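Local coordinates for protein nucleoside phosphorylase, putative (Trypanosoma brucei, PDB 3BJE) that acts as a homodimeric uridine phosphorylase, and so probably splits uridine with phosphate into uracil and ribose 1-phosphate, at residues D56-Y61 against R337-I342; H122-A127 against G133-P138. One frame throughout, in Å; residues are numbered along the deposited sequence.

Interaction 1 (D56-Y61 against R337-I342); sequences DVISGY and RCIKII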
loop_
_atom_site.group_PDB
_atom_site.type_symbol
_atom_site.label_atom_id
_atom_site.label_comp_id
_atom_site.label_asym_id
_atom_site.label_seq_id
_atom_site.Cartn_x
_atom_site.Cartn_y
_atom_site.Cartn_z
ATOM N N ASP A 56 1.412 15.989 -12.765
ATOM C CA ASP A 56 1.745 17.179 -13.559
ATOM C C ASP A 56 1.832 16.906 -15.049
ATOM O O ASP A 56 1.506 17.773 -15.865
ATOM C CB ASP A 56 3.048 17.795 -13.067
ATOM C CG ASP A 56 2.880 18.509 -11.744
ATOM O OD1 ASP A 56 1.726 18.690 -11.310
ATOM O OD2 ASP A 56 3.894 18.906 -11.154
ATOM N N VAL A 57 2.250 15.698 -15.409
ATOM C CA VAL A 57 2.316 15.314 -16.807
ATOM C C VAL A 57 0.899 15.291 -17.390
ATOM O O VAL A 57 0.642 15.834 -18.473
ATOM C CB VAL A 57 3.009 13.940 -17.014
ATOM C CG1 VAL A 57 3.239 13.702 -18.501
ATOM C CG2 VAL A 57 4.327 13.862 -16.235
ATOM N N ILE A 58 -0.028 14.688 -16.656
ATOM C CA ILE A 58 -1.413 14.593 -17.089
ATOM C C ILE A 58 -2.099 15.964 -17.104
ATOM O O ILE A 58 -2.786 16.302 -18.055
ATOM C CB ILE A 58 -2.210 13.600 -16.219
ATOM C CG1 ILE A 58 -1.695 12.190 -16.492
ATOM C CG2 ILE A 58 -3.699 13.682 -16.525
ATOM C CD1 ILE A 58 -2.308 11.119 -15.592
ATOM N N SER A 59 -1.914 16.758 -16.065
ATOM C CA SER A 59 -2.652 18.029 -15.984
ATOM C C SER A 59 -2.200 18.988 -17.071
ATOM O O SER A 59 -2.946 19.894 -17.446
ATOM C CB SER A 59 -2.532 18.680 -14.608
ATOM O OG SER A 59 -1.224 19.127 -14.358
ATOM N N GLY A 60 -0.994 18.776 -17.588
ATOM C CA GLY A 60 -0.494 19.556 -18.718
ATOM C C GLY A 60 -1.320 19.375 -19.980
ATOM O O GLY A 60 -1.271 20.211 -20.874
ATOM N N TYR A 61 -2.075 18.282 -20.054
ATOM C CA TYR A 61 -2.965 18.008 -21.187
ATOM C C TYR A 61 -4.366 18.581 -20.994
ATOM O O TYR A 61 -5.170 18.555 -21.918
ATOM C CB TYR A 61 -3.071 16.495 -21.445
ATOM C CG TYR A 61 -1.810 15.903 -22.013
ATOM C CD1 TYR A 61 -0.801 15.456 -21.183
ATOM C CD2 TYR A 61 -1.621 15.803 -23.390
ATOM C CE1 TYR A 61 0.371 14.920 -21.692
ATOM C CE2 TYR A 61 -0.448 15.262 -23.919
ATOM C CZ TYR A 61 0.543 14.820 -23.060
ATOM O OH TYR A 61 1.709 14.290 -23.572
ATOM N N ARG A 337 1.271 9.148 -25.249
ATOM C CA ARG A 337 0.188 8.654 -26.112
ATOM C C ARG A 337 -0.974 8.150 -25.272
ATOM O O ARG A 337 -2.129 8.395 -25.577
ATOM C CB ARG A 337 0.667 7.514 -27.012
ATOM C CG ARG A 337 1.721 7.919 -28.022
ATOM C CD ARG A 337 1.975 6.783 -29.002
ATOM N NE ARG A 337 2.716 5.686 -28.382
ATOM C CZ ARG A 337 4.044 5.592 -28.348
ATOM N NH1 ARG A 337 4.828 6.511 -28.906
ATOM N NH2 ARG A 337 4.600 4.546 -27.756
ATOM N N CYS A 338 -0.655 7.424 -24.207
ATOM C CA CYS A 338 -1.677 6.765 -23.415
ATOM C C CYS A 338 -2.455 7.762 -22.565
ATOM O O CYS A 338 -3.636 7.542 -22.297
ATOM C CB CYS A 338 -1.057 5.672 -22.553
ATOM S SG CYS A 338 -0.439 4.310 -23.575
ATOM N N ILE A 339 -1.794 8.834 -22.129
ATOM C CA ILE A 339 -2.489 9.892 -21.392
ATOM C C ILE A 339 -3.606 10.459 -22.261
ATOM O O ILE A 339 -4.740 10.591 -21.810
ATOM C CB ILE A 339 -1.553 11.018 -20.926
ATOM C CG1 ILE A 339 -0.635 10.519 -19.807
ATOM C CG2 ILE A 339 -2.364 12.238 -20.420
ATOM C CD1 ILE A 339 0.554 11.427 -19.546
ATOM N N LYS A 340 -3.288 10.788 -23.511
ATOM C CA LYS A 340 -4.291 11.339 -24.411
ATOM C C LYS A 340 -5.417 10.341 -24.657
ATOM O O LYS A 340 -6.591 10.694 -24.644
ATOM C CB LYS A 340 -3.674 11.749 -25.751
ATOM C CG LYS A 340 -4.648 12.522 -26.604
ATOM C CD LYS A 340 -4.036 12.967 -27.922
ATOM C CE LYS A 340 -5.061 13.712 -28.778
ATOM N NZ LYS A 340 -6.300 12.909 -28.978
ATOM N N ILE A 341 -5.050 9.089 -24.888
ATOM C CA ILE A 341 -6.032 8.030 -25.091
ATOM C C ILE A 341 -6.988 7.917 -23.890
ATOM O O ILE A 341 -8.199 7.782 -24.073
ATOM C CB ILE A 341 -5.323 6.668 -25.350
ATOM C CG1 ILE A 341 -4.753 6.635 -26.770
ATOM C CG2 ILE A 341 -6.260 5.493 -25.100
ATOM C CD1 ILE A 341 -3.706 5.558 -26.997
ATOM N N ILE A 342 -6.439 7.935 -22.678
ATOM C CA ILE A 342 -7.272 7.800 -21.472
ATOM C C ILE A 342 -8.148 9.036 -21.221
ATOM O O ILE A 342 -9.291 8.898 -20.789
ATOM C CB ILE A 342 -6.428 7.443 -20.227
ATOM C CG1 ILE A 342 -5.802 6.057 -20.409
ATOM C CG2 ILE A 342 -7.294 7.459 -18.967
ATOM C CD1 ILE A 342 -6.831 4.963 -20.585
#
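The ring of Tyr61 meets Ile339 obliquely, the methyl CG2 of Ile339 coming nearest to Tyr61 CD1, at 3.7 Å. Within its own segment the same ring has the carbonyl O of Ile58 at its edge, in the ring plane. Ile339 is the residue of the long helix that meets all three side chains of 56-61 in this contact. With CG1 opposite its carbonyl carbon (chi1 -70°), it spreads its two branches: CG2 goes to the tyrosine, while the CG1-CD1 arm passes at a slant over Ile58 and ends on Val57. Ile339 CG1 stands 3.9 Å from Ile58 CG1, and Ile339 CD1 reaches Val57 CG1 at 3.7 Å, the side chains of Val57 and Ile339 crossing at about a right angle. In this phosphorylase-superfamily domain the contact joins the short helix 54-59, which follows strand 45-49, to the C-terminal helix 329-348. Ile58 and Ile339 are buried, Ile58 also meeting Ile47 and Val49 of strand 45-49 and Ile339 meeting Leu146 of strand 142-151. Contact across the two segments is wholly apolar.

Interaction 2 (H122-A127 against G133-P138); sequences HRKGDA and GPFFDP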
loop_
_atom_site.group_PDB
_atom_site.type_symbol
_atom_site.label_atom_id
_atom_site.label_comp_id
_atom_site.label_asym_id
_atom_site.label_seq_id
_atom_site.Cartn_x
_atom_site.Cartn_y
_atom_site.Cartn_z
ATOM N N HIS A 122 -29.323 10.745 -0.895
ATOM C CA HIS A 122 -30.215 9.644 -1.217
ATOM C C HIS A 122 -29.819 9.056 -2.551
ATOM O O HIS A 122 -29.291 9.756 -3.420
ATOM C CB HIS A 122 -31.675 10.090 -1.349
ATOM C CG HIS A 122 -32.207 10.811 -0.158
ATOM N ND1 HIS A 122 -32.249 10.244 1.095
ATOM C CD2 HIS A 122 -32.728 12.054 -0.031
ATOM C CE1 HIS A 122 -32.771 11.111 1.946
ATOM N NE2 HIS A 122 -33.076 12.215 1.288
ATOM N N ARG A 123 -30.119 7.772 -2.704
ATOM C CA ARG A 123 -30.053 7.098 -3.990
ATOM C C ARG A 123 -31.420 6.507 -4.292
ATOM O O ARG A 123 -32.195 6.214 -3.379
ATOM C CB ARG A 123 -29.034 5.982 -3.947
ATOM C CG ARG A 123 -27.608 6.436 -3.851
ATOM C CD ARG A 123 -26.749 5.227 -3.913
ATOM N NE ARG A 123 -25.318 5.504 -3.914
ATOM C CZ ARG A 123 -24.417 4.570 -4.202
ATOM N NH1 ARG A 123 -24.804 3.352 -4.568
ATOM N NH2 ARG A 123 -23.131 4.866 -4.187
ATOM N N LYS A 124 -31.709 6.328 -5.575
ATOM C CA LYS A 124 -32.984 5.746 -5.987
ATOM C C LYS A 124 -33.144 4.362 -5.364
ATOM O O LYS A 124 -32.211 3.562 -5.358
ATOM C CB LYS A 124 -33.085 5.680 -7.511
ATOM C CG LYS A 124 -33.259 7.054 -8.149
ATOM C CD LYS A 124 -33.809 6.975 -9.565
ATOM C CE LYS A 124 -34.073 8.371 -10.130
ATOM N NZ LYS A 124 -34.727 8.337 -11.470
ATOM N N GLY A 125 -34.321 4.103 -4.803
ATOM C CA GLY A 125 -34.588 2.833 -4.129
ATOM C C GLY A 125 -34.382 2.840 -2.621
ATOM O O GLY A 125 -34.794 1.901 -1.943
ATOM N N ASP A 126 -33.747 3.875 -2.081
ATOM C CA ASP A 126 -33.664 4.017 -0.625
ATOM C C ASP A 126 -35.058 3.997 -0.015
ATOM O O ASP A 126 -35.943 4.714 -0.474
ATOM C CB ASP A 126 -32.967 5.317 -0.228
ATOM C CG ASP A 126 -31.478 5.284 -0.484
ATOM O OD1 ASP A 126 -30.945 4.210 -0.833
ATOM O OD2 ASP A 126 -30.843 6.339 -0.344
ATOM N N ALA A 127 -35.223 3.182 1.024
ATOM C CA ALA A 127 -36.504 2.993 1.690
ATOM C C ALA A 127 -37.127 4.315 2.113
ATOM O O ALA A 127 -38.188 4.692 1.616
ATOM C CB ALA A 127 -36.335 2.082 2.903
ATOM N N GLY A 133 -36.523 12.984 -3.910
ATOM C CA GLY A 133 -35.073 12.939 -3.694
ATOM C C GLY A 133 -34.605 14.206 -2.992
ATOM O O GLY A 133 -35.169 14.578 -1.963
ATOM N N PRO A 134 -33.584 14.893 -3.540
ATOM C CA PRO A 134 -32.855 14.595 -4.777
ATOM C C PRO A 134 -32.092 13.280 -4.655
ATOM O O PRO A 134 -31.873 12.799 -3.538
ATOM C CB PRO A 134 -31.859 15.759 -4.908
ATOM C CG PRO A 134 -32.274 16.781 -3.925
ATOM C CD PRO A 134 -33.046 16.082 -2.857
ATOM N N PHE A 135 -31.709 12.703 -5.791
ATOM C CA PHE A 135 -30.957 11.453 -5.794
ATOM C C PHE A 135 -29.591 11.614 -6.427
ATOM O O PHE A 135 -29.431 12.298 -7.441
ATOM C CB PHE A 135 -31.722 10.366 -6.536
ATOM C CG PHE A 135 -33.070 10.088 -5.953
ATOM C CD1 PHE A 135 -33.187 9.485 -4.710
ATOM C CD2 PHE A 135 -34.223 10.440 -6.643
ATOM C CE1 PHE A 135 -34.429 9.233 -4.160
ATOM C CE2 PHE A 135 -35.469 10.185 -6.106
ATOM C CZ PHE A 135 -35.574 9.581 -4.862
ATOM N N PHE A 136 -28.603 10.977 -5.810
ATOM C CA PHE A 136 -27.293 10.871 -6.409
ATOM C C PHE A 136 -27.250 9.644 -7.318
ATOM O O PHE A 136 -27.635 8.554 -6.898
ATOM C CB PHE A 136 -26.231 10.746 -5.326
ATOM C CG PHE A 136 -24.847 10.675 -5.862
ATOM C CD1 PHE A 136 -24.170 11.833 -6.213
ATOM C CD2 PHE A 136 -24.209 9.442 -6.014
ATOM C CE1 PHE A 136 -22.886 11.775 -6.716
ATOM C CE2 PHE A 136 -22.928 9.376 -6.526
ATOM C CZ PHE A 136 -22.261 10.539 -6.873
ATOM N N ASP A 137 -26.782 9.838 -8.552
ATOM C CA ASP A 137 -26.611 8.753 -9.527
ATOM C C ASP A 137 -25.147 8.290 -9.557
ATOM O O ASP A 137 -24.301 8.944 -10.162
ATOM C CB ASP A 137 -27.015 9.237 -10.919
ATOM C CG ASP A 137 -26.947 8.145 -11.975
ATOM O OD1 ASP A 137 -26.489 7.020 -11.682
ATOM O OD2 ASP A 137 -27.368 8.421 -13.117
ATOM N N PRO A 138 -24.852 7.129 -8.942
ATOM C CA PRO A 138 -23.480 6.628 -8.909
ATOM C C PRO A 138 -22.873 6.373 -10.281
ATOM O O PRO A 138 -21.654 6.401 -10.414
ATOM C CB PRO A 138 -23.579 5.313 -8.126
ATOM C CG PRO A 138 -24.917 5.302 -7.522
ATOM C CD PRO A 138 -25.793 6.211 -8.281
HETATM O O HOH W 1 -29.837 13.403 -1.846
HETATM O O HOH W 2 -33.716 15.196 0.671
HETATM O O HOH W 3 -29.656 6.973 -7.467
#
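His122 faces Pro134 and Phe135: its CB lies 3.5 Å from Pro134 O, which sits at the edge of the imidazole, in its plane. A second in-plane neighbour is a water that links His122 NE2 to Gly133 O. On the backbone, another water accepts from His122 N and donates to Pro134 O, while His122 O takes a nearly straight bond from Phe136 N (2.8 Å, 172°) and a CA-H...O contact from Phe135 CA. Arg123 follows, its N held by Asp126 OD2 at 2.9 Å, the donor standing above the carboxylate plane. Its chain, extended from CG to NE, carries the guanidinium to Pro138, whose CG sits over the centre of one face, 3.4 Å from Arg123 CZ. Arg123 NH2 forms a salt bridge with Glu112 of helix 97-112 and also bonds to Leu305 O. Arg123 to Asp126 form a type II beta turn, closed by Asp126 N to Arg123 O, in the surface loop that leads from strand 119-120 to strand 142-151. Lys124 N gives its proton to a third water, which donates to Phe136 O. Lys124 CG then lies over one face of the Phe135 ring as a CH-pi contact, 4.0 Å from the Phe135 centroid and 24° off the ring normal. Gly133 CA backs the opposite face over its centre, 3.5 Å above the plane, and thus the phenyl is sandwiched between lysine methylene and glycine. Gly125 takes the turn's positive phi (95°). Asp126, besides holding Arg123 N, reaches the dimer partner: its OD2 makes a salt bridge with Arg260 of the second subunit, on which Arg123 also packs.

How the interactions relate
Both contacts belong to one phosphorylase-superfamily domain but lie far apart: their centres are 34 Å from each other and their nearest atoms about 16 Å. In sequence, interaction 2 falls wholly between the halves of interaction 1, whose segments are 276 positions apart at their closest ends, whereas interaction 2 closes a local loop. Strand 142-151 relates them along the chain only: it starts shortly after 133-138, and its Leu146 packs against Ile339 of interaction 1. The same strand carries Arg145 and Gly147, which line the ribose 1-phosphate pocket. Neither contact lies in the ribose 1-phosphate, uracil or calcium site, although the Ile58 side chain is about 9 Å from a bound ribose 1-phosphate. Only interaction 2 touches the second subunit.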